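Local coordinates for protein sensor histidine kinase (Pseudomonas syringae pv. tomato, PDB 3CIT) that probably acts as the GAF sensory domain of a dimeric two-component histidine kinase, a family that relays signals by phosphorylation, at residues A[24-33]-A[140-148]. Residues are numbered along the deposited sequence; the frame is centred on the assembly and turned at random.
Sequences LIQLPPEAMR and LLAAHLENN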
loop_
_atom_site.group_PDB
_atom_site.type_symbol
_atom_site.label_atom_id
_atom_site.label_comp_id
_atom_site.label_asym_id
_atom_site.label_seq_id
_atom_site.Cartn_x
_atom_site.Cartn_y
_atom_site.Cartn_z
ATOM N N LEU A 24 6.596 8.372 20.631
ATOM C CA LEU A 24 5.184 8.061 20.835
ATOM C C LEU A 24 4.959 7.184 22.052
ATOM O O LEU A 24 3.949 7.335 22.720
ATOM C CB LEU A 24 4.578 7.371 19.615
ATOM C CG LEU A 24 4.418 8.275 18.408
ATOM C CD1 LEU A 24 3.771 7.493 17.254
ATOM C CD2 LEU A 24 3.600 9.502 18.803
ATOM N N ILE A 25 5.902 6.287 22.328
ATOM C CA ILE A 25 5.804 5.360 23.448
ATOM C C ILE A 25 5.761 6.183 24.748
ATOM O O ILE A 25 4.979 5.904 25.652
ATOM C CB ILE A 25 7.006 4.396 23.503
ATOM C CG1 ILE A 25 7.238 3.679 22.162
ATOM C CG2 ILE A 25 6.825 3.369 24.639
ATOM C CD1 ILE A 25 6.202 2.666 21.784
ATOM N N GLN A 26 6.582 7.228 24.796
ATOM C CA GLN A 26 6.743 8.085 25.983
ATOM C C GLN A 26 5.606 9.073 26.304
ATOM O O GLN A 26 5.476 9.512 27.458
ATOM C CB GLN A 26 8.036 8.900 25.813
ATOM C CG GLN A 26 9.298 8.067 25.614
ATOM C CD GLN A 26 9.526 7.087 26.753
ATOM O OE1 GLN A 26 9.320 7.415 27.926
ATOM N NE2 GLN A 26 9.971 5.878 26.414
ATOM N N LEU A 27 4.807 9.438 25.306
ATOM C CA LEU A 27 3.900 10.586 25.402
ATOM C C LEU A 27 2.430 10.231 25.652
ATOM O O LEU A 27 1.947 9.196 25.180
ATOM C CB LEU A 27 3.942 11.400 24.103
ATOM C CG LEU A 27 5.230 12.083 23.645
ATOM C CD1 LEU A 27 5.102 12.550 22.171
ATOM C CD2 LEU A 27 5.557 13.242 24.561
ATOM N N PRO A 28 1.689 11.137 26.334
ATOM C CA PRO A 28 0.245 11.004 26.424
ATOM C C PRO A 28 -0.427 11.305 25.085
ATOM O O PRO A 28 0.162 11.997 24.253
ATOM C CB PRO A 28 -0.154 12.079 27.452
ATOM C CG PRO A 28 1.113 12.564 28.052
ATOM C CD PRO A 28 2.174 12.325 27.058
ATOM N N PRO A 29 -1.665 10.822 24.892
ATOM C CA PRO A 29 -2.377 10.966 23.622
ATOM C C PRO A 29 -2.408 12.359 23.010
ATOM O O PRO A 29 -2.155 12.478 21.816
ATOM C CB PRO A 29 -3.785 10.471 23.936
ATOM C CG PRO A 29 -3.591 9.501 25.072
ATOM C CD PRO A 29 -2.444 10.045 25.880
ATOM N N GLU A 30 -2.706 13.407 23.781
ATOM C CA GLU A 30 -2.745 14.738 23.170
ATOM C C GLU A 30 -1.379 15.135 22.642
ATOM O O GLU A 30 -1.276 15.712 21.541
ATOM C CB GLU A 30 -3.282 15.831 24.106
ATOM C CG GLU A 30 -4.110 16.853 23.312
ATOM C CD GLU A 30 -4.108 18.285 23.853
ATOM O OE1 GLU A 30 -3.834 18.505 25.054
ATOM O OE2 GLU A 30 -4.400 19.196 23.017
ATOM N N ALA A 31 -0.343 14.811 23.421
ATOM C CA ALA A 31 1.034 15.073 23.016
ATOM C C ALA A 31 1.424 14.242 21.801
ATOM O O ALA A 31 2.126 14.741 20.913
ATOM C CB ALA A 31 1.993 14.801 24.169
HETATM N N MSE A 32 0.996 12.980 21.757
HETATM C CA MSE A 32 1.271 12.133 20.569
HETATM C C MSE A 32 0.718 12.748 19.294
HETATM O O MSE A 32 1.395 12.797 18.261
HETATM C CB MSE A 32 0.640 10.746 20.693
HETATM C CG MSE A 32 1.118 9.936 21.849
HETATM SE SE MSE A 32 0.538 8.104 21.557
HETATM C CE MSE A 32 -1.341 8.261 21.431
ATOM N N ARG A 33 -0.517 13.240 19.377
ATOM C CA ARG A 33 -1.194 13.784 18.210
ATOM C C ARG A 33 -0.499 15.042 17.684
ATOM O O ARG A 33 -0.220 15.146 16.507
ATOM C CB ARG A 33 -2.637 14.104 18.552
ATOM C CG ARG A 33 -3.471 12.904 18.918
ATOM C CD ARG A 33 -4.848 13.358 19.343
ATOM N NE ARG A 33 -5.761 12.229 19.402
ATOM C CZ ARG A 33 -6.298 11.754 20.511
ATOM N NH1 ARG A 33 -6.052 12.322 21.682
ATOM N NH2 ARG A 33 -7.089 10.684 20.451
ATOM N N LEU A 140 1.774 4.130 12.919
ATOM C CA LEU A 140 2.357 4.046 14.259
ATOM C C LEU A 140 1.504 4.814 15.279
ATOM O O LEU A 140 1.151 4.286 16.337
ATOM C CB LEU A 140 3.782 4.590 14.269
ATOM C CG LEU A 140 4.778 3.706 13.558
ATOM C CD1 LEU A 140 6.085 4.473 13.380
ATOM C CD2 LEU A 140 4.980 2.379 14.339
ATOM N N LEU A 141 1.153 6.050 14.929
ATOM C CA LEU A 141 0.224 6.836 15.724
ATOM C C LEU A 141 -1.105 6.070 16.001
ATOM O O LEU A 141 -1.576 6.000 17.140
ATOM C CB LEU A 141 -0.063 8.171 15.044
ATOM C CG LEU A 141 -1.013 9.105 15.826
ATOM C CD1 LEU A 141 -0.506 9.462 17.249
ATOM C CD2 LEU A 141 -1.402 10.344 14.961
ATOM N N ALA A 142 -1.711 5.543 14.957
ATOM C CA ALA A 142 -2.954 4.799 15.083
ATOM C C ALA A 142 -2.879 3.681 16.101
ATOM O O ALA A 142 -3.789 3.526 16.913
ATOM C CB ALA A 142 -3.428 4.245 13.694
ATOM N N ALA A 143 -1.807 2.887 16.055
ATOM C CA ALA A 143 -1.691 1.743 16.946
ATOM C C ALA A 143 -1.722 2.177 18.401
ATOM O O ALA A 143 -2.343 1.533 19.260
ATOM C CB ALA A 143 -0.390 0.928 16.645
ATOM N N HIS A 144 -1.028 3.270 18.666
ATOM C CA HIS A 144 -0.893 3.821 20.008
ATOM C C HIS A 144 -2.173 4.513 20.488
ATOM O O HIS A 144 -2.560 4.363 21.644
ATOM C CB HIS A 144 0.316 4.771 20.050
ATOM C CG HIS A 144 1.624 4.058 19.904
ATOM N ND1 HIS A 144 2.020 3.055 20.770
ATOM C CD2 HIS A 144 2.613 4.173 18.988
ATOM C CE1 HIS A 144 3.185 2.573 20.378
ATOM N NE2 HIS A 144 3.572 3.240 19.304
ATOM N N LEU A 145 -2.830 5.252 19.604
ATOM C CA LEU A 145 -4.111 5.886 19.930
ATOM C C LEU A 145 -5.184 4.827 20.190
ATOM O O LEU A 145 -5.995 4.955 21.110
ATOM C CB LEU A 145 -4.565 6.827 18.820
ATOM C CG LEU A 145 -3.802 8.151 18.659
ATOM C CD1 LEU A 145 -4.341 8.920 17.457
ATOM C CD2 LEU A 145 -3.898 8.994 19.967
ATOM N N GLU A 146 -5.178 3.778 19.382
ATOM C CA GLU A 146 -6.127 2.685 19.551
ATOM C C GLU A 146 -5.898 1.944 20.856
ATOM O O GLU A 146 -6.843 1.670 21.593
ATOM C CB GLU A 146 -6.047 1.730 18.371
ATOM C CG GLU A 146 -6.986 0.565 18.503
ATOM C CD GLU A 146 -6.880 -0.366 17.364
ATOM O OE1 GLU A 146 -5.827 -1.035 17.255
ATOM O OE2 GLU A 146 -7.821 -0.384 16.546
ATOM N N ASN A 147 -4.636 1.660 21.165
ATOM C CA ASN A 147 -4.300 1.075 22.455
ATOM C C ASN A 147 -4.908 1.880 23.608
ATOM O O ASN A 147 -5.640 1.326 24.433
ATOM C CB ASN A 147 -2.776 0.946 22.605
ATOM C CG ASN A 147 -2.382 0.137 23.823
ATOM O OD1 ASN A 147 -1.995 0.711 24.834
ATOM N ND2 ASN A 147 -2.510 -1.189 23.747
ATOM N N ASN A 148 -4.632 3.180 23.642
ATOM C CA ASN A 148 -5.192 4.076 24.675
ATOM C C ASN A 148 -6.709 4.036 24.770
ATOM O O ASN A 148 -7.280 3.920 25.882
ATOM C CB ASN A 148 -4.744 5.513 24.415
ATOM C CG ASN A 148 -5.397 6.513 25.358
ATOM O OD1 ASN A 148 -6.339 7.231 24.981
ATOM N ND2 ASN A 148 -4.912 6.559 26.600
#
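His-144 reaches out from helix 128-156 into the bend where helix 3-26 ends and helix 29-43 begins; two side chains meet its ring obliquely and a third rests against its CB. CB of Leu-24 lies 3.8 Å from CD2 of His-144, the CD1 methyl of Ile-25 comes tightly to CE1 of His-144 at 3.3 Å, and the selenium of Met-32, a selenomethionine, sits 3.7 Å from CB of His-144. Met-32 crosses the histidine at about a right angle. Next to this, CD1 of Leu-24 drops onto the backbone of the long helix, 3.8 Å from N of Leu-141, while CD1 of Leu-141 points back and packs 3.9 Å from CB of Met-32. CD2 of Leu-145 lies over one face of the Arg-33 guanidinium, offset toward the rim, and CB of Pro-29 brushes the same methyl. Segments 29-33 and 140-148 run nearly antiparallel, at 166°, their axes approaching to 10.6 Å. Both helices pack on the antiparallel sheet of the GAF domain, where Glu-53 salt-bridges Arg-33 and Leu-51 touches Leu-141; on the same turns of helix 128-156, Leu-140 packs on Leu-140 and Asn-147 hydrogen-bonds Asn-147 of the second subunit.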